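Local coordinates for protein sugar kinase, pfkB family (PDB 2AJR) that probably acts as an ATP-dependent sugar kinase of the pfkB family, perhaps a phosphofructokinase, and binds a magnesium ion, at residues A[267-272]-A[308-313]; A[300-305]-A[319-324]. One frame throughout, in Å; residues are numbered along the deposited sequence.

Contact 1 of 2, residues A[267-272]-A[308-313]. With MG (magnesium ion), chain C.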
loop_
_atom_site.group_PDB
_atom_site.type_symbol
_atom_site.label_atom_id
_atom_site.label_comp_id
_atom_site.label_asym_id
_atom_site.label_seq_id
_atom_site.Cartn_x
_atom_site.Cartn_y
_atom_site.Cartn_z
ATOM N N HIS A 267 7.380 -12.280 13.535
ATOM C CA HIS A 267 8.523 -11.369 13.629
ATOM C C HIS A 267 9.581 -11.664 12.560
ATOM O O HIS A 267 10.702 -11.175 12.656
ATOM C CB HIS A 267 9.180 -11.479 15.016
ATOM C CG HIS A 267 8.338 -10.975 16.147
ATOM N ND1 HIS A 267 8.820 -10.880 17.437
ATOM C CD2 HIS A 267 7.061 -10.524 16.186
ATOM C CE1 HIS A 267 7.868 -10.410 18.225
ATOM N NE2 HIS A 267 6.794 -10.176 17.489
ATOM N N LEU A 268 9.220 -12.427 11.536
ATOM C CA LEU A 268 10.185 -12.983 10.593
ATOM C C LEU A 268 10.578 -12.093 9.429
ATOM O O LEU A 268 11.499 -12.450 8.670
ATOM C CB LEU A 268 9.635 -14.277 9.989
ATOM C CG LEU A 268 9.886 -15.594 10.701
ATOM C CD1 LEU A 268 9.094 -16.665 10.009
ATOM C CD2 LEU A 268 11.372 -15.932 10.705
ATOM N N LEU A 269 9.889 -10.979 9.210
ATOM C CA LEU A 269 10.198 -10.208 8.011
ATOM C C LEU A 269 11.661 -9.792 8.019
ATOM O O LEU A 269 12.105 -9.084 8.928
ATOM C CB LEU A 269 9.327 -8.975 7.887
ATOM C CG LEU A 269 9.601 -8.165 6.619
ATOM C CD1 LEU A 269 9.166 -8.945 5.364
ATOM C CD2 LEU A 269 8.914 -6.824 6.711
ATOM N N GLY A 270 12.404 -10.245 7.009
ATOM C CA GLY A 270 13.793 -9.812 6.795
ATOM C C GLY A 270 14.871 -10.580 7.547
ATOM O O GLY A 270 16.059 -10.243 7.443
ATOM N N ALA A 271 14.460 -11.605 8.296
ATOM C CA ALA A 271 15.375 -12.422 9.088
ATOM C C ALA A 271 16.432 -13.113 8.231
ATOM O O ALA A 271 17.585 -13.280 8.659
ATOM C CB ALA A 271 14.585 -13.477 9.894
ATOM N N GLY A 272 16.033 -13.518 7.028
ATOM C CA GLY A 272 16.913 -14.242 6.109
ATOM C C GLY A 272 18.052 -13.408 5.551
ATOM O O GLY A 272 19.124 -13.932 5.212
ATOM N N LYS A 308 9.008 -7.174 16.293
ATOM C CA LYS A 308 7.935 -7.257 15.302
ATOM C C LYS A 308 8.267 -6.526 14.010
ATOM O O LYS A 308 7.815 -6.930 12.945
ATOM C CB LYS A 308 6.582 -6.782 15.876
ATOM C CG LYS A 308 6.464 -5.309 16.258
ATOM C CD LYS A 308 5.043 -4.985 16.834
ATOM C CE LYS A 308 4.992 -3.682 17.644
ATOM N NZ LYS A 308 5.791 -2.595 17.025
ATOM N N GLU A 309 9.068 -5.472 14.101
ATOM C CA GLU A 309 9.478 -4.723 12.907
ATOM C C GLU A 309 10.638 -5.423 12.257
ATOM O O GLU A 309 11.363 -6.168 12.913
ATOM C CB GLU A 309 9.945 -3.299 13.226
ATOM C CG GLU A 309 9.092 -2.556 14.208
ATOM C CD GLU A 309 9.444 -2.860 15.655
ATOM O OE1 GLU A 309 10.581 -3.330 15.917
ATOM O OE2 GLU A 309 8.569 -2.618 16.520
ATOM N N LYS A 310 10.802 -5.159 10.968
ATOM C CA LYS A 310 12.026 -5.453 10.260
ATOM C C LYS A 310 13.117 -4.780 11.062
ATOM O O LYS A 310 13.099 -3.554 11.222
ATOM C CB LYS A 310 11.989 -4.890 8.832
ATOM C CG LYS A 310 13.167 -5.332 7.955
ATOM C CD LYS A 310 12.885 -5.183 6.444
ATOM C CE LYS A 310 12.746 -3.728 6.022
ATOM N NZ LYS A 310 12.882 -3.541 4.544
ATOM N N TYR A 311 14.005 -5.601 11.617
ATOM C CA TYR A 311 15.107 -5.156 12.428
ATOM C C TYR A 311 16.339 -5.928 11.999
ATOM O O TYR A 311 16.368 -7.145 12.031
ATOM C CB TYR A 311 14.800 -5.388 13.906
ATOM C CG TYR A 311 15.987 -5.284 14.852
ATOM C CD1 TYR A 311 16.629 -4.064 15.093
ATOM C CD2 TYR A 311 16.436 -6.401 15.542
ATOM C CE1 TYR A 311 17.715 -3.981 15.978
ATOM C CE2 TYR A 311 17.500 -6.335 16.424
ATOM C CZ TYR A 311 18.142 -5.131 16.645
ATOM O OH TYR A 311 19.211 -5.122 17.532
HETATM N N MSE A 312 17.344 -5.204 11.554
HETATM C CA MSE A 312 18.638 -5.774 11.288
HETATM C C MSE A 312 19.449 -5.543 12.563
HETATM O O MSE A 312 19.577 -4.412 13.018
HETATM C CB MSE A 312 19.280 -5.076 10.095
HETATM C CG MSE A 312 18.457 -5.137 8.823
HETATM SE SE MSE A 312 18.135 -7.009 8.171
HETATM C CE MSE A 312 16.122 -7.093 8.279
ATOM N N PRO A 313 19.976 -6.618 13.157
ATOM C CA PRO A 313 20.590 -6.519 14.476
ATOM C C PRO A 313 21.983 -5.915 14.475
ATOM O O PRO A 313 22.658 -5.935 13.450
ATOM C CB PRO A 313 20.665 -7.980 14.915
ATOM C CG PRO A 313 20.839 -8.734 13.639
ATOM C CD PRO A 313 20.014 -7.995 12.635
HETATM MG MG MG C . 11.480 -8.674 12.914
#
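Lys310, whose CB and CG lie against Leu269, ends in an NZ gripped three times: a salt bridge to Asp24 OD2 and hydrogen bonds to Pro50 O and Asn56 OD1. The contact pairs the turn and first helical residues that carry the Gly-Ala-Gly of the pfkB kinase motif with a cation-binding loop. Between them sits a magnesium ion, reached from one segment by His267 O at 2.6 Å and from the other by Glu309 O at 2.5 Å. Arg307 and Ala304 complete this site, a cluster of carbonyls possibly equivalent to the monovalent-cation site of ribokinase relatives. The imidazole of His267 is laid flat against the other loop: Lys308 N lies 3.7 Å above the ring plane, over its centre, and CD2 touches Lys308 CA at 3.5 Å. A chi1 of -68° puts CG anti to the carbonyl carbon, leaving the ring to lie over Lys308. Both ring nitrogens are used, ND1 by Thr305 O and NE2 by Glu113 OE2. Lys308 turns away, and its NZ meets Glu309 OE2 on the anti side at 2.8 Å. Gly270 is the third residue of a type II turn from Leu268 to Ala271 and stands at the N-cap position of helix 271-286; its phi of 86° favours glycine, and a beta carbon there would probably fall too near Met312 CE. That selenomethionine methyl, CE, lies 3.3 Å from Gly270 O.

Contact 2 of 2, residues A[300-305]-A[319-324]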
loop_
_atom_site.group_PDB
_atom_site.type_symbol
_atom_site.label_atom_id
_atom_site.label_comp_id
_atom_site.label_asym_id
_atom_site.label_seq_id
_atom_site.Cartn_x
_atom_site.Cartn_y
_atom_site.Cartn_z
ATOM N N SER A 300 22.279 -14.095 13.890
ATOM C CA SER A 300 21.703 -12.831 13.420
ATOM C C SER A 300 20.221 -12.999 13.100
ATOM O O SER A 300 19.392 -12.178 13.529
ATOM C CB SER A 300 22.449 -12.300 12.190
ATOM O OG SER A 300 23.858 -12.311 12.401
ATOM N N ALA A 301 19.905 -14.074 12.365
ATOM C CA ALA A 301 18.535 -14.387 12.013
ATOM C C ALA A 301 17.691 -14.405 13.275
ATOM O O ALA A 301 16.634 -13.785 13.313
ATOM C CB ALA A 301 18.450 -15.729 11.284
ATOM N N LEU A 302 18.162 -15.093 14.313
ATOM C CA LEU A 302 17.413 -15.168 15.553
ATOM C C LEU A 302 17.214 -13.778 16.100
ATOM O O LEU A 302 16.119 -13.455 16.555
ATOM C CB LEU A 302 18.103 -16.056 16.610
ATOM C CG LEU A 302 17.898 -17.568 16.419
ATOM C CD1 LEU A 302 18.684 -18.353 17.428
ATOM C CD2 LEU A 302 16.415 -17.952 16.472
ATOM N N ALA A 303 18.271 -12.966 16.061
ATOM C CA ALA A 303 18.225 -11.608 16.595
ATOM C C ALA A 303 17.175 -10.801 15.843
ATOM O O ALA A 303 16.394 -10.067 16.449
ATOM C CB ALA A 303 19.584 -10.942 16.481
ATOM N N ALA A 304 17.122 -10.971 14.529
ATOM C CA ALA A 304 16.147 -10.257 13.716
ATOM C C ALA A 304 14.720 -10.548 14.158
ATOM O O ALA A 304 13.866 -9.663 14.111
ATOM C CB ALA A 304 16.322 -10.590 12.245
ATOM N N THR A 305 14.456 -11.764 14.612
ATOM C CA THR A 305 13.104 -12.114 15.025
ATOM C C THR A 305 12.707 -11.529 16.379
ATOM O O THR A 305 11.550 -11.587 16.756
ATOM C CB THR A 305 12.919 -13.626 15.136
ATOM O OG1 THR A 305 13.479 -14.073 16.380
ATOM C CG2 THR A 305 13.587 -14.341 13.979
ATOM N N LYS A 319 25.449 -11.521 19.271
ATOM C CA LYS A 319 26.180 -12.342 20.248
ATOM C C LYS A 319 25.271 -12.915 21.340
ATOM O O LYS A 319 25.515 -14.018 21.820
ATOM C CB LYS A 319 27.327 -11.538 20.896
ATOM C CG LYS A 319 28.589 -11.418 20.034
ATOM C CD LYS A 319 29.694 -10.673 20.764
ATOM C CE LYS A 319 31.049 -10.794 20.055
ATOM N NZ LYS A 319 32.204 -10.452 20.966
ATOM N N LYS A 320 24.233 -12.164 21.716
ATOM C CA LYS A 320 23.236 -12.607 22.708
ATOM C C LYS A 320 22.502 -13.893 22.331
ATOM O O LYS A 320 21.920 -14.553 23.183
ATOM C CB LYS A 320 22.192 -11.506 22.942
ATOM C CG LYS A 320 22.612 -10.466 23.967
ATOM C CD LYS A 320 21.750 -9.204 23.873
ATOM C CE LYS A 320 22.053 -8.245 25.019
ATOM N NZ LYS A 320 21.633 -6.831 24.743
ATOM N N GLU A 321 22.519 -14.228 21.051
ATOM C CA GLU A 321 21.787 -15.367 20.556
ATOM C C GLU A 321 22.634 -16.626 20.516
ATOM O O GLU A 321 22.111 -17.696 20.202
ATOM C CB GLU A 321 21.244 -15.078 19.152
ATOM C CG GLU A 321 20.260 -13.916 19.079
ATOM C CD GLU A 321 19.001 -14.135 19.905
ATOM O OE1 GLU A 321 18.728 -15.284 20.324
ATOM O OE2 GLU A 321 18.282 -13.141 20.136
ATOM N N TYR A 322 23.927 -16.525 20.830
ATOM C CA TYR A 322 24.792 -17.715 20.784
ATOM C C TYR A 322 24.339 -18.786 21.772
ATOM O O TYR A 322 24.635 -19.963 21.614
ATOM C CB TYR A 322 26.276 -17.352 20.947
ATOM C CG TYR A 322 27.005 -17.433 19.617
ATOM C CD1 TYR A 322 26.965 -16.372 18.695
ATOM C CD2 TYR A 322 27.687 -18.600 19.248
ATOM C CE1 TYR A 322 27.619 -16.473 17.448
ATOM C CE2 TYR A 322 28.346 -18.705 18.012
ATOM C CZ TYR A 322 28.308 -17.647 17.119
ATOM O OH TYR A 322 28.956 -17.783 15.904
ATOM N N ASP A 323 23.568 -18.352 22.756
ATOM C CA ASP A 323 22.999 -19.212 23.784
ATOM C C ASP A 323 21.817 -20.071 23.312
ATOM O O ASP A 323 21.523 -21.098 23.903
ATOM C CB ASP A 323 22.497 -18.295 24.907
ATOM C CG ASP A 323 22.736 -18.857 26.286
ATOM O OD1 ASP A 323 22.501 -20.076 26.504
ATOM O OD2 ASP A 323 23.138 -18.049 27.157
ATOM N N HIS A 324 21.131 -19.637 22.265
ATOM C CA HIS A 324 19.788 -20.131 21.958
ATOM C C HIS A 324 19.726 -21.016 20.719
ATOM O O HIS A 324 18.694 -21.070 20.070
ATOM C CB HIS A 324 18.822 -18.950 21.764
ATOM C CG HIS A 324 18.754 -18.018 22.935
ATOM N ND1 HIS A 324 19.072 -16.679 22.841
ATOM C CD2 HIS A 324 18.406 -18.231 24.226
ATOM C CE1 HIS A 324 18.918 -16.108 24.022
ATOM N NE2 HIS A 324 18.523 -17.028 24.882
#
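A buried acid lies along a helix with no polar partner on it across the contact: Glu321 CG sits 3.7 Å from Ala303 N, and 4.0 Å from Ala303 CB. The contact is the packing of the C-terminal part of helix 290-304 against the turn-like segment 319-324, which follows on from helix 315-319 and leads into the edge strand 325-329 of the large sheet of this ribokinase-like fold. In Glu321, CG stands anti to the carbonyl carbon, and a bend at chi2 (-62°) folds the carboxylate back alongside the helix, with OE1 3.8 Å from Leu302 CB. The charge is met elsewhere. His324 ND1 donates to Glu321 OE1 at 2.9 Å, reaching it from above the carboxylate plane, 44° out of it, in a bond bent to 144°. Arg306, just beyond the helical segment, forms a salt bridge through NE to Glu321 OE2. Leu302 reaches past the acid, its CD1 lying 3.8 Å from His324 O, while it also packs on Ile263. Thr305 OG1 turns back to Leu302 O at 2.7 Å. With an alanine in place of Glu321, Arg306 NE and His324 ND1 would probably be left without their carboxylate, and a gap is likely to open beside Leu302 CB and Ala303. The salt bridge from Arg306 and the N-H of His324 together would be expected to favour the ionised form of Glu321, which would help to offset the burial of its carboxylate beside Leu302 and Ala303.

In the fold
From the N terminus, the chain lays down the strands of the large sheet through 254-259 and then enters 267-272, the start of helix 271-286. Helix 290-304 follows and ends in 300-305, after which 308-313 folds back to 267-272 and closes contact 1 around the helical pair. The turn-like segment 319-324, which follows on from helix 315-319, returns to 300-305 and closes contact 2, a shorter loop. The segments alternate, so the two loops cross. They also touch: Pro313 CB packs on Ala303 CB at 3.5 Å, and Ala271 O meets Ala301 CB. Together they tie the cation site to the helices and the edge strand 325-329.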